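Protein TASOR (Homo sapiens, PDB 6TL1) forms part of the HUSH complex, which maintains epigenetic silencing at H3K9me3-rich loci by promoting recruitment of SETDB1 and of MORC2. Local coordinates at residues Phe132-Gly137 and Tyr182-Tyr187; Thr52-Glu57 and Arg195-Cys200. All blocks are in the same frame, centred on the assembly; numbering follows the deposited sequence.

Contact 1: residues Phe132-Gly137 and Tyr182-Tyr187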
ATOM      1  N   PHE A 132      -4.354  -0.123  -3.195  1.00 32.82           N
ATOM      2  CA  PHE A 132      -5.172  -0.026  -1.994  1.00 34.54           C
ATOM      3  C   PHE A 132      -5.530   1.420  -1.732  1.00 35.65           C
ATOM      4  O   PHE A 132      -4.684   2.309  -1.865  1.00 36.90           O
ATOM      5  CB  PHE A 132      -4.434  -0.568  -0.768  1.00 33.10           C
ATOM      6  CG  PHE A 132      -4.151  -2.025  -0.832  1.00 34.63           C
ATOM      7  CD1 PHE A 132      -2.981  -2.490  -1.398  1.00 35.00           C
ATOM      8  CD2 PHE A 132      -5.068  -2.941  -0.330  1.00 36.86           C
ATOM      9  CE1 PHE A 132      -2.719  -3.851  -1.452  1.00 39.84           C
ATOM     10  CE2 PHE A 132      -4.823  -4.295  -0.392  1.00 35.25           C
ATOM     11  CZ  PHE A 132      -3.643  -4.754  -0.963  1.00 35.64           C
ATOM     12  N   LYS A 133      -6.768   1.654  -1.313  1.00 35.55           N
ATOM     13  CA  LYS A 133      -7.059   2.922  -0.677  1.00 34.44           C
ATOM     14  C   LYS A 133      -6.746   2.766   0.806  1.00 35.58           C
ATOM     15  O   LYS A 133      -6.942   1.696   1.389  1.00 39.83           O
ATOM     16  CB  LYS A 133      -8.505   3.371  -0.898  1.00 35.93           C
ATOM     17  CG  LYS A 133      -9.582   2.562  -0.217  1.00 46.21           C
ATOM     18  CD  LYS A 133     -10.933   3.270  -0.398  1.00 46.78           C
ATOM     19  CE  LYS A 133     -12.113   2.461   0.147  1.00 49.69           C
ATOM     20  NZ  LYS A 133     -13.415   3.119  -0.212  1.00 54.81           N
ATOM     21  N   ILE A 134      -6.178   3.817   1.392  1.00 36.84           N
ATOM     22  CA  ILE A 134      -5.704   3.787   2.767  1.00 35.84           C
ATOM     23  C   ILE A 134      -6.091   5.093   3.429  1.00 38.02           C
ATOM     24  O   ILE A 134      -6.362   6.097   2.766  1.00 40.42           O
ATOM     25  CB  ILE A 134      -4.172   3.592   2.875  1.00 35.54           C
ATOM     26  CG1 ILE A 134      -3.461   4.713   2.099  1.00 42.13           C
ATOM     27  CG2 ILE A 134      -3.789   2.222   2.367  1.00 28.01           C
ATOM     28  CD1 ILE A 134      -1.940   4.686   2.182  1.00 39.49           C
ATOM     29  N   MET A 135      -6.110   5.058   4.756  1.00 34.71           N
ATOM     30  CA  MET A 135      -6.124   6.259   5.582  1.00 36.43           C
ATOM     31  C   MET A 135      -4.891   6.216   6.459  1.00 40.75           C
ATOM     32  O   MET A 135      -4.792   5.376   7.365  1.00 38.21           O
ATOM     33  CB  MET A 135      -7.395   6.330   6.418  1.00 38.30           C
ATOM     34  CG  MET A 135      -8.639   6.525   5.574  1.00 50.80           C
ATOM     35  SD  MET A 135     -10.100   6.671   6.611  1.00 57.46           S
ATOM     36  CE  MET A 135     -10.279   4.951   7.047  1.00 55.13           C
ATOM     37  N   LYS A 136      -3.940   7.107   6.181  1.00 41.06           N
ATOM     38  CA  LYS A 136      -2.756   7.126   7.010  1.00 42.29           C
ATOM     39  C   LYS A 136      -3.084   7.630   8.403  1.00 41.23           C
ATOM     40  O   LYS A 136      -2.372   7.299   9.351  1.00 41.58           O
ATOM     41  CB  LYS A 136      -1.650   7.977   6.374  1.00 46.67           C
ATOM     42  CG  LYS A 136      -1.219   7.522   4.991  1.00 51.96           C
ATOM     43  CD  LYS A 136       0.149   8.102   4.643  1.00 57.43           C
ATOM     44  CE  LYS A 136       0.067   9.476   4.010  1.00 57.54           C
ATOM     45  NZ  LYS A 136      -0.712   9.473   2.742  1.00 64.11           N
ATOM     46  N   GLY A 137      -4.161   8.403   8.541  1.00 43.13           N
ATOM     47  CA  GLY A 137      -4.588   8.869   9.849  1.00 41.82           C
ATOM     48  C   GLY A 137      -3.488   9.644  10.548  1.00 44.81           C
ATOM     49  O   GLY A 137      -2.749  10.431   9.934  1.00 44.12           O
ATOM     50  N   TYR A 182       4.747   2.025   3.949  1.00 35.89           N
ATOM     51  CA  TYR A 182       3.755   2.311   4.973  1.00 38.77           C
ATOM     52  C   TYR A 182       3.526   1.032   5.770  1.00 38.38           C
ATOM     53  O   TYR A 182       3.487  -0.059   5.196  1.00 38.02           O
ATOM     54  CB  TYR A 182       2.435   2.765   4.352  1.00 41.44           C
ATOM     55  CG  TYR A 182       2.460   4.113   3.659  1.00 46.22           C
ATOM     56  CD1 TYR A 182       3.082   5.205   4.236  1.00 51.46           C
ATOM     57  CD2 TYR A 182       1.853   4.285   2.417  1.00 50.87           C
ATOM     58  CE1 TYR A 182       3.109   6.436   3.601  1.00 55.27           C
ATOM     59  CE2 TYR A 182       1.863   5.522   1.775  1.00 50.55           C
ATOM     60  CZ  TYR A 182       2.500   6.589   2.371  1.00 54.12           C
ATOM     61  OH  TYR A 182       2.528   7.816   1.751  1.00 55.23           O
ATOM     62  N   TYR A 183       3.358   1.155   7.080  1.00 40.64           N
ATOM     63  CA  TYR A 183       3.146   0.007   7.967  1.00 36.27           C
ATOM     64  C   TYR A 183       1.842   0.217   8.724  1.00 36.54           C
ATOM     65  O   TYR A 183       1.793   1.016   9.661  1.00 36.28           O
ATOM     66  CB  TYR A 183       4.329  -0.147   8.909  1.00 34.40           C
ATOM     67  CG  TYR A 183       4.251  -1.255   9.944  1.00 36.60           C
ATOM     68  CD1 TYR A 183       4.390  -2.584   9.580  1.00 37.31           C
ATOM     69  CD2 TYR A 183       4.110  -0.959  11.294  1.00 35.23           C
ATOM     70  CE1 TYR A 183       4.383  -3.601  10.541  1.00 37.88           C
ATOM     71  CE2 TYR A 183       4.085  -1.968  12.267  1.00 38.24           C
ATOM     72  CZ  TYR A 183       4.222  -3.277  11.877  1.00 38.55           C
ATOM     73  OH  TYR A 183       4.203  -4.272  12.823  1.00 39.26           O
ATOM     74  N   PHE A 184       0.788  -0.474   8.295  1.00 33.04           N
ATOM     75  CA  PHE A 184      -0.549  -0.321   8.842  1.00 35.16           C
ATOM     76  C   PHE A 184      -0.852  -1.421   9.853  1.00 37.21           C
ATOM     77  O   PHE A 184      -0.508  -2.586   9.652  1.00 37.71           O
ATOM     78  CB  PHE A 184      -1.585  -0.340   7.721  1.00 32.36           C
ATOM     79  CG  PHE A 184      -1.570   0.896   6.880  1.00 36.69           C
ATOM     80  CD1 PHE A 184      -2.311   2.007   7.248  1.00 40.12           C
ATOM     81  CD2 PHE A 184      -0.803   0.953   5.730  1.00 40.16           C
ATOM     82  CE1 PHE A 184      -2.289   3.161   6.478  1.00 41.70           C
ATOM     83  CE2 PHE A 184      -0.786   2.099   4.950  1.00 40.31           C
ATOM     84  CZ  PHE A 184      -1.523   3.206   5.337  1.00 40.83           C
ATOM     85  N   TYR A 185      -1.511  -1.049  10.937  1.00 39.14           N
ATOM     86  CA  TYR A 185      -1.846  -2.015  11.966  1.00 39.81           C
ATOM     87  C   TYR A 185      -3.084  -1.508  12.677  1.00 39.05           C
ATOM     88  O   TYR A 185      -3.477  -0.346  12.534  1.00 35.27           O
ATOM     89  CB  TYR A 185      -0.691  -2.200  12.952  1.00 34.06           C
ATOM     90  CG  TYR A 185      -0.283  -0.876  13.528  1.00 39.68           C
ATOM     91  CD1 TYR A 185      -0.925  -0.354  14.646  1.00 40.99           C
ATOM     92  CD2 TYR A 185       0.734  -0.133  12.945  1.00 42.58           C
ATOM     93  CE1 TYR A 185      -0.566   0.870  15.161  1.00 44.12           C
ATOM     94  CE2 TYR A 185       1.114   1.088  13.465  1.00 41.27           C
ATOM     95  CZ  TYR A 185       0.465   1.585  14.569  1.00 40.49           C
ATOM     96  OH  TYR A 185       0.830   2.807  15.080  1.00 40.19           O
ATOM     97  N   GLU A 186      -3.674  -2.380  13.484  1.00 39.37           N
ATOM     98  CA  GLU A 186      -4.841  -1.979  14.250  1.00 44.70           C
ATOM     99  C   GLU A 186      -4.946  -2.870  15.473  1.00 46.79           C
ATOM    100  O   GLU A 186      -4.936  -4.099  15.352  1.00 43.09           O
ATOM    101  CB  GLU A 186      -6.113  -2.064  13.402  1.00 47.54           C
ATOM    102  CG  GLU A 186      -7.327  -1.500  14.086  1.00 51.12           C
ATOM    103  CD  GLU A 186      -8.532  -1.367  13.166  1.00 51.43           C
ATOM    104  OE1 GLU A 186      -8.563  -2.003  12.092  1.00 47.60           O
ATOM    105  OE2 GLU A 186      -9.465  -0.633  13.543  1.00 61.23           O
ATOM    106  N   TYR A 187      -5.039  -2.253  16.645  1.00 39.07           N
ATOM    107  CA  TYR A 187      -5.266  -3.022  17.846  1.00 48.25           C
ATOM    108  C   TYR A 187      -6.757  -3.315  17.955  1.00 57.81           C
ATOM    109  O   TYR A 187      -7.591  -2.419  17.779  1.00 56.47           O
ATOM    110  CB  TYR A 187      -4.786  -2.251  19.074  1.00 44.65           C
ATOM    111  CG  TYR A 187      -3.286  -2.283  19.274  1.00 52.53           C
ATOM    112  CD1 TYR A 187      -2.677  -3.333  19.946  1.00 58.25           C
ATOM    113  CD2 TYR A 187      -2.479  -1.252  18.796  1.00 49.98           C
ATOM    114  CE1 TYR A 187      -1.304  -3.361  20.143  1.00 62.16           C
ATOM    115  CE2 TYR A 187      -1.099  -1.267  18.990  1.00 51.81           C
ATOM    116  CZ  TYR A 187      -0.521  -2.326  19.658  1.00 57.10           C
ATOM    117  OH  TYR A 187       0.840  -2.364  19.850  1.00 53.53           O
TER
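I134 and F184 meet at the buried centre of this contact, and their side chains cross at about a right angle. The tip of the aromatic ring comes in against the branched carbon: F184 CZ lies 3.5 Å from I134 CD1 and 3.6 Å from I134 CB, with I134 CG2 slightly farther off. CG1 of the isoleucine sits between the backbone N and the carbonyl carbon (chi1 57°), and the terminal methyl CD1 is anti to CA (chi2 177°). The same methyl also touches the Y182 ring, I134 CD1 lying 3.8 Å from Y182 CD2, so one methyl serves two aromatic neighbours. The edge of the phenyl group is used as well. The carbonyl oxygen M135 O lies near the plane of the F184 ring, 3.5 Å from F184 CE1, where the slightly positive rim hydrogens would favour it. In the pseudo-PARP domain, this cluster joins two sheets: strand 126-134 belongs to the five-stranded antiparallel sheet and strand 181-184 to the four-stranded mixed one. No hydrogen bond crosses between the two segments. V199 of the neighbouring strand 199-209 touches both I134 and F184, and the ring of H198 meets that of F184 steeply. The other flank, with K136 and Y182, is partly exposed. There the bent chain of K136 passes obliquely over one face of the Y182 ring, with K136 CD 3.6 Å from Y182 CE1. K136 CE follows toward the phenol oxygen, 3.7 Å from Y182 OH, but the ammonium group forms its weak hydrogen bond with S71 instead.

Contact 2: residues Thr52-Glu57 and Arg195-Cys200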
ATOM      1  N   THR A  52     -15.230   2.021   5.724  1.00 41.46           N
ATOM      2  CA  THR A  52     -16.114   3.132   6.058  1.00 43.61           C
ATOM      3  C   THR A  52     -16.391   3.184   7.554  1.00 44.60           C
ATOM      4  O   THR A  52     -16.377   4.263   8.157  1.00 45.31           O
ATOM      5  CB  THR A  52     -17.428   2.995   5.294  1.00 47.50           C
ATOM      6  OG1 THR A  52     -17.223   3.301   3.909  1.00 50.51           O
ATOM      7  CG2 THR A  52     -18.497   3.907   5.886  1.00 48.96           C
ATOM      8  N   GLU A  53     -16.626   2.025   8.172  1.00 44.63           N
ATOM      9  CA  GLU A  53     -16.829   1.984   9.616  1.00 49.11           C
ATOM     10  C   GLU A  53     -15.597   2.502  10.355  1.00 47.23           C
ATOM     11  O   GLU A  53     -15.713   3.309  11.284  1.00 47.31           O
ATOM     12  CB  GLU A  53     -17.152   0.549  10.038  1.00 51.10           C
ATOM     13  CG  GLU A  53     -17.223   0.301  11.531  1.00 59.01           C
ATOM     14  CD  GLU A  53     -18.276   1.135  12.231  1.00 67.41           C
ATOM     15  OE1 GLU A  53     -17.999   1.613  13.352  1.00 73.59           O
ATOM     16  OE2 GLU A  53     -19.371   1.323  11.660  1.00 73.38           O
ATOM     17  N   LYS A  54     -14.408   2.068   9.934  1.00 44.65           N
ATOM     18  CA  LYS A  54     -13.179   2.508  10.591  1.00 42.59           C
ATOM     19  C   LYS A  54     -12.999   4.010  10.465  1.00 38.61           C
ATOM     20  O   LYS A  54     -12.626   4.682  11.431  1.00 40.40           O
ATOM     21  CB  LYS A  54     -11.970   1.786   9.988  1.00 39.47           C
ATOM     22  CG  LYS A  54     -10.613   2.298  10.479  1.00 35.04           C
ATOM     23  CD  LYS A  54     -10.411   1.936  11.949  1.00 36.67           C
ATOM     24  CE  LYS A  54      -9.014   2.358  12.423  1.00 39.47           C
ATOM     25  NZ  LYS A  54      -8.766   2.037  13.864  1.00 36.37           N
ATOM     26  N   ARG A  55     -13.309   4.567   9.294  1.00 37.01           N
ATOM     27  CA  ARG A  55     -13.184   6.009   9.135  1.00 40.37           C
ATOM     28  C   ARG A  55     -14.087   6.765  10.094  1.00 36.81           C
ATOM     29  O   ARG A  55     -13.695   7.809  10.622  1.00 40.18           O
ATOM     30  CB  ARG A  55     -13.485   6.446   7.701  1.00 39.47           C
ATOM     31  CG  ARG A  55     -13.128   7.908   7.541  1.00 46.07           C
ATOM     32  CD  ARG A  55     -13.951   8.621   6.528  1.00 59.46           C
ATOM     33  NE  ARG A  55     -13.625   8.187   5.180  1.00 64.93           N
ATOM     34  CZ  ARG A  55     -14.474   7.555   4.376  1.00 74.07           C
ATOM     35  NH1 ARG A  55     -15.710   7.287   4.782  1.00 77.37           N
ATOM     36  NH2 ARG A  55     -14.088   7.199   3.157  1.00 74.91           N
ATOM     37  N   ARG A  56     -15.313   6.282  10.319  1.00 40.05           N
ATOM     38  CA  ARG A  56     -16.170   7.012  11.241  1.00 42.61           C
ATOM     39  C   ARG A  56     -15.716   6.827  12.685  1.00 41.00           C
ATOM     40  O   ARG A  56     -15.926   7.717  13.518  1.00 42.32           O
ATOM     41  CB  ARG A  56     -17.633   6.595  11.081  1.00 49.96           C
ATOM     42  CG  ARG A  56     -18.246   6.944   9.721  1.00 52.96           C
ATOM     43  CD  ARG A  56     -19.723   6.626   9.709  1.00 48.88           C
ATOM     44  NE  ARG A  56     -20.474   7.720  10.295  1.00 52.47           N
ATOM     45  CZ  ARG A  56     -21.786   7.714  10.456  1.00 49.79           C
ATOM     46  NH1 ARG A  56     -22.391   8.762  10.993  1.00 53.58           N
ATOM     47  NH2 ARG A  56     -22.493   6.654  10.081  1.00 51.13           N
ATOM     48  N   GLU A  57     -15.105   5.689  13.016  1.00 40.30           N
ATOM     49  CA  GLU A  57     -14.557   5.553  14.366  1.00 42.96           C
ATOM     50  C   GLU A  57     -13.358   6.469  14.562  1.00 42.79           C
ATOM     51  O   GLU A  57     -13.167   7.020  15.649  1.00 46.46           O
ATOM     52  CB  GLU A  57     -14.165   4.105  14.674  1.00 44.96           C
ATOM     53  CG  GLU A  57     -15.152   3.053  14.253  1.00 51.18           C
ATOM     54  CD  GLU A  57     -14.769   1.671  14.750  1.00 53.46           C
ATOM     55  OE1 GLU A  57     -13.600   1.488  15.159  1.00 56.83           O
ATOM     56  OE2 GLU A  57     -15.635   0.768  14.732  1.00 52.55           O
ATOM     57  N   ARG A 195      -6.119  -8.174  10.240  1.00 40.26           N
ATOM     58  CA  ARG A 195      -6.388  -7.378   9.048  1.00 42.87           C
ATOM     59  C   ARG A 195      -6.771  -5.960   9.464  1.00 41.38           C
ATOM     60  O   ARG A 195      -7.888  -5.736   9.950  1.00 42.35           O
ATOM     61  CB  ARG A 195      -7.494  -7.998   8.196  1.00 46.93           C
ATOM     62  CG  ARG A 195      -7.835  -7.139   6.972  1.00 50.22           C
ATOM     63  CD  ARG A 195      -8.903  -7.760   6.105  1.00 53.02           C
ATOM     64  NE  ARG A 195     -10.084  -8.126   6.872  1.00 56.87           N
ATOM     65  CZ  ARG A 195     -11.022  -7.265   7.261  1.00 57.27           C
ATOM     66  NH1 ARG A 195     -10.919  -5.970   6.980  1.00 49.68           N
ATOM     67  NH2 ARG A 195     -12.068  -7.699   7.955  1.00 64.59           N
ATOM     68  N   PRO A 196      -5.873  -4.989   9.293  1.00 39.40           N
ATOM     69  CA  PRO A 196      -6.245  -3.597   9.575  1.00 37.27           C
ATOM     70  C   PRO A 196      -7.335  -3.158   8.620  1.00 36.73           C
ATOM     71  O   PRO A 196      -7.287  -3.471   7.430  1.00 38.75           O
ATOM     72  CB  PRO A 196      -4.942  -2.822   9.328  1.00 37.86           C
ATOM     73  CG  PRO A 196      -3.852  -3.853   9.442  1.00 35.84           C
ATOM     74  CD  PRO A 196      -4.469  -5.106   8.869  1.00 38.09           C
ATOM     75  N   ARG A 197      -8.330  -2.444   9.144  1.00 37.57           N
ATOM     76  CA  ARG A 197      -9.486  -2.100   8.326  1.00 38.18           C
ATOM     77  C   ARG A 197      -9.350  -0.783   7.569  1.00 42.22           C
ATOM     78  O   ARG A 197     -10.170  -0.525   6.671  1.00 44.68           O
ATOM     79  CB  ARG A 197     -10.772  -2.047   9.162  1.00 39.80           C
ATOM     80  CG  ARG A 197     -11.029  -3.218  10.113  1.00 42.72           C
ATOM     81  CD  ARG A 197     -12.170  -2.874  11.085  1.00 45.90           C
ATOM     82  NE  ARG A 197     -11.742  -1.976  12.136  1.00 44.18           N
ATOM     83  CZ  ARG A 197     -12.579  -1.329  12.939  1.00 48.01           C
ATOM     84  NH1 ARG A 197     -12.110  -0.528  13.885  1.00 51.56           N
ATOM     85  NH2 ARG A 197     -13.888  -1.428  12.758  1.00 50.99           N
ATOM     86  N   HIS A 198      -8.337   0.034   7.870  1.00 35.78           N
ATOM     87  CA  HIS A 198      -8.114   1.272   7.131  1.00 38.60           C
ATOM     88  C   HIS A 198      -7.216   1.063   5.911  1.00 35.56           C
ATOM     89  O   HIS A 198      -6.645   2.021   5.384  1.00 37.92           O
ATOM     90  CB  HIS A 198      -7.578   2.373   8.064  1.00 35.95           C
ATOM     91  CG  HIS A 198      -6.429   1.964   8.935  1.00 38.52           C
ATOM     92  ND1 HIS A 198      -6.450   0.839   9.734  1.00 41.43           N
ATOM     93  CD2 HIS A 198      -5.240   2.572   9.180  1.00 36.86           C
ATOM     94  CE1 HIS A 198      -5.313   0.751  10.402  1.00 41.72           C
ATOM     95  NE2 HIS A 198      -4.557   1.786  10.079  1.00 38.31           N
ATOM     96  N   VAL A 199      -7.128  -0.175   5.441  1.00 35.07           N
ATOM     97  CA  VAL A 199      -6.508  -0.577   4.190  1.00 35.08           C
ATOM     98  C   VAL A 199      -7.545  -1.377   3.416  1.00 40.40           C
ATOM     99  O   VAL A 199      -8.109  -2.339   3.949  1.00 45.09           O
ATOM    100  CB  VAL A 199      -5.253  -1.430   4.440  1.00 34.34           C
ATOM    101  CG1 VAL A 199      -4.768  -2.042   3.154  1.00 34.09           C
ATOM    102  CG2 VAL A 199      -4.158  -0.579   5.127  1.00 36.97           C
ATOM    103  N   CYS A 200      -7.822  -0.966   2.173  1.00 35.00           N
ATOM    104  CA  CYS A 200      -8.873  -1.614   1.386  1.00 37.47           C
ATOM    105  C   CYS A 200      -8.469  -1.716  -0.081  1.00 39.59           C
ATOM    106  O   CYS A 200      -8.106  -0.695  -0.690  1.00 39.45           O
ATOM    107  CB  CYS A 200     -10.190  -0.840   1.520  1.00 39.27           C
ATOM    108  SG  CYS A 200     -11.604  -1.662   0.768  1.00 48.25           S
TER
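The helical segment 52-57 draws closest to the turn before strand 199-209 at K54 and H198, whose CA atoms are 6.3 Å apart. From this helix K54 and E57 both turn to R197, on different aspects of its guanidinium. K54 CB stands 4.3 Å above the centre of the group, and a bend that places CD (chi2 69°) sets K54 CD 3.6 Å from R197 NH1. E57 comes to the edge instead. R197 NH1 donates to E57 OE1 over 2.8 Å (154° at the hydrogen), while the second bond of the salt bridge, R197 NH2 to E57 OE2, is weak at 3.4 Å. The two planes are 67° apart, and NH1 meets OE1 from above the carboxylate plane, so this is no flat, evenly shared pair. K54 NZ and R197 NH1 lie 4.2 Å apart; E186 forms salt bridges with both and would ease their repulsion. The lysine's methylenes meanwhile run alongside H198, K54 CG being 3.9 Å from H198 CB. H198 NE2 is hydrogen-bonded to E158 O, whereas H198 ND1 is buried by the contact and has no partner in the model, consistent with a neutral ring carrying its proton on NE2. Such a polar seam, with lysine methylenes packed against the guanidinium, joins helix 45-60 to the approach of a central sheet strand in this PARP-like fold.

Overall arrangement
Contacts 1 and 2 illustrate how one sheet can be joined to two different neighbours. Their centres are 8 Å apart, and strands 126-134 and 199-209, one from each contact, are antiparallel neighbours in the five-stranded sheet. Contact 1 links that sheet to the four-stranded one; contact 2 links it to helix 45-60. Along the chain the pairs are nested, with 132-137 and 182-187 both lying between 52-57 and 195-200. They also touch directly: a probable backbone hydrogen bond runs from K133 N to C200 O at 2.8 Å, and M135 packs on R55. Together they join the helix and the two sheets of the pseudo-PARP domain around strands 126-134 and 199-209.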